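Local coordinates for putative non-ribosomal peptide synthetase (Actinomadura parvosata subsp. kistnae, PDB 6M7L), which is part of a non-ribosomal peptide synthetase and has a condensation-domain fold with a degenerate HHxxxDG motif, so it probably does not itself form peptide bonds, at residues Val451-Leu454 / Glu455-Ala459; Ala278-Ala281 / Met282-Arg286; Glu354-Ala357 / Glu358-Pro362. All blocks are in the same frame, centred on the assembly; numbering follows the deposited sequence.

In the fold
Contacts 1 and 2 lie on two neighbouring helices of the condensation domain, 440-459 and 272-288. Their centres are 11 Å apart, and they touch. L454 CD2 of contact 1 sits 3.6 Å from A279 CB of contact 2, and L453 packs against L283 and M282. Each helix also rests on a strand: helix 440-459 packs on strand 246-253, and helix 272-288 on strand 292-299. Contact 3 is separate. It closes the short helix 353-360, with its nearest atoms about 17 Å from contact 2 and about 25 Å from contact 1. That helix also meets helix 26-34 near the N-terminal end of the modelled chain.

Contact 1 (Val451-Leu454 / Glu455-Ala459); sequences VALL and EQVGA
V451 and E455 meet one helical turn apart, and the same spacing governs the whole contact. The backbone supplies four hydrogen bonds from residue i+4 back to residue i. E455 N reaches V451 O at 3.0 Å. Q456 N reaches A452 O at 2.9 Å. V457 N bonds L453 O at 3.0 Å, with an N-H...O angle of 178°. G458 N bonds L454 O at 3.1 Å.

The apolar contact is between L453 and V457. Their side chains cross obliquely, and L453 CD1 meets V457 CG1 at 3.8 Å. L453 has CG anti to its own N (chi1 -176°), which lays the branch along the helix toward the next turn. V457 carries CG1 beside its backbone N (chi1 -61°), so this methyl faces back to L453. The pair continues outward onto M282 of helix 272-288. V457 also touches L261 of helix 255-267, and L454 packs on the same leucine.

The charged chain of E455 runs alongside V451, both pointing the same way. The touch is loose: V451 CG1 lies 4.1 Å from E455 OE2, and the carboxylate makes no hydrogen bond to the other segment. E455 also touches L253 of strand 246-253. Q456 turns its amide elsewhere, and its OE1 takes a hydrogen bond from D469 N.

The helix therefore has one apolar side, formed by L453, L454 and V457, and another that carries E455, Q456 and A459. This is the pattern of an amphipathic alpha-helix, here the last turns of helix 440-459, packed against neighbouring helices and strand 246-253 of the condensation domain.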
# COMPACT_ATOMS: atom_id res chain seq x y z
N VAL A 451 5.12 13.71 -28.38
CA VAL A 451 6.44 13.91 -27.79
C VAL A 451 7.16 15.06 -28.47
O VAL A 451 7.81 15.89 -27.82
CB VAL A 451 7.26 12.61 -27.85
CG1 VAL A 451 8.71 12.86 -27.46
CG2 VAL A 451 6.64 11.55 -26.96
N ALA A 452 7.06 15.14 -29.80
CA ALA A 452 7.63 16.27 -30.53
C ALA A 452 7.00 17.58 -30.08
O ALA A 452 7.70 18.56 -29.81
CB ALA A 452 7.45 16.07 -32.04
N LEU A 453 5.67 17.61 -29.99
CA LEU A 453 4.98 18.82 -29.56
C LEU A 453 5.37 19.21 -28.14
O LEU A 453 5.58 20.39 -27.85
CB LEU A 453 3.47 18.63 -29.68
CG LEU A 453 2.64 19.87 -29.36
CD1 LEU A 453 3.18 21.05 -30.12
CD2 LEU A 453 1.18 19.64 -29.71
N LEU A 454 5.47 18.22 -27.25
CA LEU A 454 5.91 18.49 -25.88
C LEU A 454 7.29 19.12 -25.85
O LEU A 454 7.53 20.10 -25.14
CB LEU A 454 5.90 17.20 -25.06
CG LEU A 454 4.55 16.58 -24.68
CD1 LEU A 454 4.74 15.12 -24.32
CD2 LEU A 454 3.93 17.34 -23.53
N GLU A 455 8.22 18.56 -26.63
CA GLU A 455 9.57 19.11 -26.67
C GLU A 455 9.59 20.50 -27.28
O GLU A 455 10.40 21.34 -26.87
CB GLU A 455 10.49 18.17 -27.46
CG GLU A 455 10.71 16.82 -26.80
CD GLU A 455 11.55 15.88 -27.64
OE1 GLU A 455 11.56 16.04 -28.88
OE2 GLU A 455 12.21 14.99 -27.07
N GLN A 456 8.71 20.78 -28.24
CA GLN A 456 8.72 22.08 -28.90
C GLN A 456 8.21 23.17 -27.96
O GLN A 456 8.88 24.18 -27.75
CB GLN A 456 7.88 22.03 -30.17
CG GLN A 456 7.84 23.35 -30.92
CD GLN A 456 7.26 23.21 -32.31
OE1 GLN A 456 6.75 22.15 -32.68
NE2 GLN A 456 7.33 24.28 -33.10
N VAL A 457 7.01 22.99 -27.40
CA VAL A 457 6.43 24.03 -26.55
C VAL A 457 7.24 24.20 -25.27
O VAL A 457 7.23 25.28 -24.67
CB VAL A 457 4.95 23.72 -26.25
CG1 VAL A 457 4.14 23.67 -27.54
CG2 VAL A 457 4.82 22.42 -25.47
N GLY A 458 7.94 23.16 -24.83
CA GLY A 458 8.81 23.31 -23.68
C GLY A 458 9.99 24.22 -23.97
O GLY A 458 10.33 25.09 -23.17
N ALA A 459 10.61 24.04 -25.14
CA ALA A 459 11.76 24.84 -25.54
C ALA A 459 11.36 26.20 -26.12
O ALA A 459 12.24 27.04 -26.31
CB ALA A 459 12.61 24.08 -26.56

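Contact 2 (Ala278-Ala281 / Met282-Arg286)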
# COMPACT_ATOMS: atom_id res chain seq x y z
N ALA A 278 -2.36 21.24 -21.99
CA ALA A 278 -2.23 22.27 -23.02
C ALA A 278 -1.58 21.70 -24.28
O ALA A 278 -2.05 21.95 -25.39
CB ALA A 278 -1.43 23.45 -22.48
N ALA A 279 -0.51 20.93 -24.12
CA ALA A 279 0.16 20.34 -25.27
C ALA A 279 -0.78 19.42 -26.04
O ALA A 279 -0.91 19.53 -27.27
CB ALA A 279 1.40 19.57 -24.81
N LEU A 280 -1.47 18.52 -25.33
CA LEU A 280 -2.40 17.61 -25.99
C LEU A 280 -3.53 18.38 -26.67
O LEU A 280 -3.96 18.01 -27.77
CB LEU A 280 -2.96 16.63 -24.96
CG LEU A 280 -3.79 15.43 -25.46
CD1 LEU A 280 -2.97 14.55 -26.38
CD2 LEU A 280 -4.31 14.63 -24.28
N ALA A 281 -4.00 19.46 -26.04
CA ALA A 281 -5.05 20.27 -26.64
C ALA A 281 -4.59 20.92 -27.94
O ALA A 281 -5.40 21.12 -28.86
CB ALA A 281 -5.52 21.34 -25.65
N MET A 282 -3.30 21.26 -28.04
CA MET A 282 -2.78 21.79 -29.30
C MET A 282 -2.71 20.70 -30.36
O MET A 282 -3.10 20.93 -31.52
CB MET A 282 -1.40 22.40 -29.08
CG MET A 282 -1.37 23.52 -28.05
SD MET A 282 0.26 24.23 -27.79
CE MET A 282 0.50 25.09 -29.34
N LEU A 283 -2.23 19.52 -29.99
CA LEU A 283 -2.10 18.43 -30.95
C LEU A 283 -3.45 18.03 -31.53
O LEU A 283 -3.61 17.92 -32.75
CB LEU A 283 -1.43 17.23 -30.29
CG LEU A 283 -1.19 16.01 -31.18
CD1 LEU A 283 -0.17 16.34 -32.26
CD2 LEU A 283 -0.73 14.83 -30.35
N LEU A 284 -4.44 17.81 -30.66
CA LEU A 284 -5.77 17.45 -31.14
C LEU A 284 -6.40 18.58 -31.95
O LEU A 284 -7.13 18.32 -32.91
CB LEU A 284 -6.67 17.08 -29.96
CG LEU A 284 -6.24 15.88 -29.13
CD1 LEU A 284 -7.30 15.53 -28.11
CD2 LEU A 284 -5.93 14.69 -30.03
N SER A 285 -6.12 19.83 -31.58
CA SER A 285 -6.67 20.96 -32.32
C SER A 285 -6.19 20.96 -33.76
O SER A 285 -6.97 21.21 -34.68
CB SER A 285 -6.28 22.27 -31.63
OG SER A 285 -6.84 23.39 -32.30
N ARG A 286 -4.90 20.68 -33.98
CA ARG A 286 -4.36 20.69 -35.33
C ARG A 286 -4.70 19.42 -36.09
O ARG A 286 -4.95 19.46 -37.30
CB ARG A 286 -2.84 20.89 -35.28
CG ARG A 286 -2.43 22.26 -34.77
CD ARG A 286 -2.45 23.29 -35.89
NE ARG A 286 -1.41 23.00 -36.88
CZ ARG A 286 -0.17 23.46 -36.80
NH1 ARG A 286 0.72 23.15 -37.74
NH2 ARG A 286 0.20 24.22 -35.78
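L280 and L284 touch along one side of a regular alpha-helix, an internal part of helix 272-288 in the condensation domain. L280 CG and L284 CD1 are 4.4 Å apart, a light apolar contact. Under it, L284 N bonds L280 O at 2.9 Å, with an N-H...O angle of 179°. L283 N makes the next such bond, to A279 O at 3.0 Å. M282 N is shared. It bonds A278 O at 3.0 Å and makes a second, weak bond to A279 O. S285 N reaches A281 O at 3.1 Å.

M282 uses its chain differently. Its CG stands beside the backbone N (chi1 -58°), so the chain runs past the A278 carbonyl oxygen, with SD 4.0 Å from A278 O. The bend at chi3 then carries the methyl end away from this turn. The chain packs on F331 and I334 of helix 331-346, and A278 meets the same two residues.

Other faces of the helix are covered by other layers. L283 packs on L446 and L450 of helix 440-459. A281 and L284 press on V293 of strand 292-299. All eight touching residues are buried. The one buried hydroxyl among them has a partner beyond the helix: S285 OG is hydrogen-bonded to R290 O.

Contact 3 (Glu354-Ala357 / Glu358-Pro362); sequences ERLA and ELVVP
E354 and E358 are joined by a regular i+4 hydrogen bond, E358 N to E354 O at 3.2 Å. The next two i+4 bonds, L359 N to R355 O and V360 N to L356 O, are weak. Both donors also take i+3 bonds, L359 N to L356 O (2.9 Å, from 67° above the carbonyl plane) and V360 N to A357 O, a 3-10-like narrowing. V361 N then returns to an i+4 bond with A357 O at 2.9 Å. A357 O thus takes two donors, and V361 is the first residue to leave helical backbone angles, so this double grip closes helix 353-360.

Among the side chains, R355 and E358 form a salt bridge, R355 NH2 to E358 OE1 at 2.7 Å. The two chains cross at about a right angle, with guanidinium and carboxylate planes 81° apart. The arginine bends at chi2 (57°), which brings its guanidinium back over the next turn. There L359 CD2 lies 3.5 Å from R355 NH1. A methionine in place of R355 would probably leave the E358 carboxylate without its charged mate. On another side L356 CD1 packs 3.8 Å from V360 CG1, and both side chains rest on I371. E354 turns away to a salt bridge with R27.

E358 is exposed and its bridge to R355 uses one nitrogen and one oxygen. The pairing is therefore probably a modest surface tie, partly screened by water, across the final turn.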
# COMPACT_ATOMS: atom_id res chain seq x y z
N GLU A 354 -22.17 11.08 -15.83
CA GLU A 354 -23.20 10.35 -16.57
C GLU A 354 -24.53 11.10 -16.58
O GLU A 354 -25.27 11.03 -17.56
CB GLU A 354 -23.38 8.95 -15.98
CG GLU A 354 -22.17 8.04 -16.15
CD GLU A 354 -21.05 8.34 -15.18
OE1 GLU A 354 -21.18 9.28 -14.37
OE2 GLU A 354 -20.02 7.62 -15.22
N ARG A 355 -24.85 11.82 -15.50
CA ARG A 355 -26.06 12.64 -15.51
C ARG A 355 -25.89 13.85 -16.42
O ARG A 355 -26.80 14.19 -17.18
CB ARG A 355 -26.42 13.07 -14.09
CG ARG A 355 -27.70 13.89 -14.01
CD ARG A 355 -28.88 13.13 -14.62
NE ARG A 355 -29.99 14.02 -14.95
CZ ARG A 355 -31.15 13.62 -15.44
NH1 ARG A 355 -32.10 14.50 -15.72
NH2 ARG A 355 -31.38 12.32 -15.64
N LEU A 356 -24.73 14.51 -16.35
CA LEU A 356 -24.45 15.61 -17.27
C LEU A 356 -24.52 15.15 -18.72
O LEU A 356 -25.03 15.88 -19.58
CB LEU A 356 -23.07 16.21 -16.97
CG LEU A 356 -22.55 17.20 -18.00
CD1 LEU A 356 -23.47 18.40 -18.11
CD2 LEU A 356 -21.13 17.64 -17.67
N ALA A 357 -24.02 13.94 -19.00
CA ALA A 357 -24.11 13.40 -20.35
C ALA A 357 -25.55 13.35 -20.83
O ALA A 357 -25.87 13.82 -21.93
CB ALA A 357 -23.47 12.01 -20.40
N GLU A 358 -26.45 12.81 -20.00
CA GLU A 358 -27.87 12.76 -20.36
C GLU A 358 -28.43 14.15 -20.66
O GLU A 358 -29.40 14.26 -21.42
CB GLU A 358 -28.68 12.11 -19.23
CG GLU A 358 -28.77 10.60 -19.30
CD GLU A 358 -29.66 10.02 -18.20
OE1 GLU A 358 -29.87 10.71 -17.18
OE2 GLU A 358 -30.14 8.88 -18.36
N LEU A 359 -27.84 15.20 -20.10
CA LEU A 359 -28.41 16.54 -20.20
C LEU A 359 -27.85 17.35 -21.36
O LEU A 359 -28.49 18.34 -21.76
CB LEU A 359 -28.18 17.31 -18.90
CG LEU A 359 -28.85 16.74 -17.65
CD1 LEU A 359 -28.56 17.62 -16.44
CD2 LEU A 359 -30.35 16.59 -17.86
N VAL A 360 -26.70 16.99 -21.92
CA VAL A 360 -26.07 17.77 -22.97
C VAL A 360 -25.76 16.96 -24.22
O VAL A 360 -25.31 17.53 -25.21
CB VAL A 360 -24.80 18.49 -22.47
CG1 VAL A 360 -25.14 19.44 -21.33
CG2 VAL A 360 -23.74 17.48 -22.06
N VAL A 361 -25.96 15.65 -24.21
CA VAL A 361 -25.84 14.83 -25.42
C VAL A 361 -27.23 14.69 -26.02
O VAL A 361 -28.17 14.30 -25.31
CB VAL A 361 -25.17 13.47 -25.14
CG1 VAL A 361 -26.14 12.41 -24.60
CG2 VAL A 361 -24.47 12.95 -26.39
N PRO A 362 -27.43 15.09 -27.28
CA PRO A 362 -28.76 14.96 -27.88
C PRO A 362 -28.99 13.57 -28.44
O PRO A 362 -29.98 12.91 -28.13
CB PRO A 362 -28.76 16.03 -28.98
CG PRO A 362 -27.31 16.18 -29.35
CD PRO A 362 -26.50 15.87 -28.12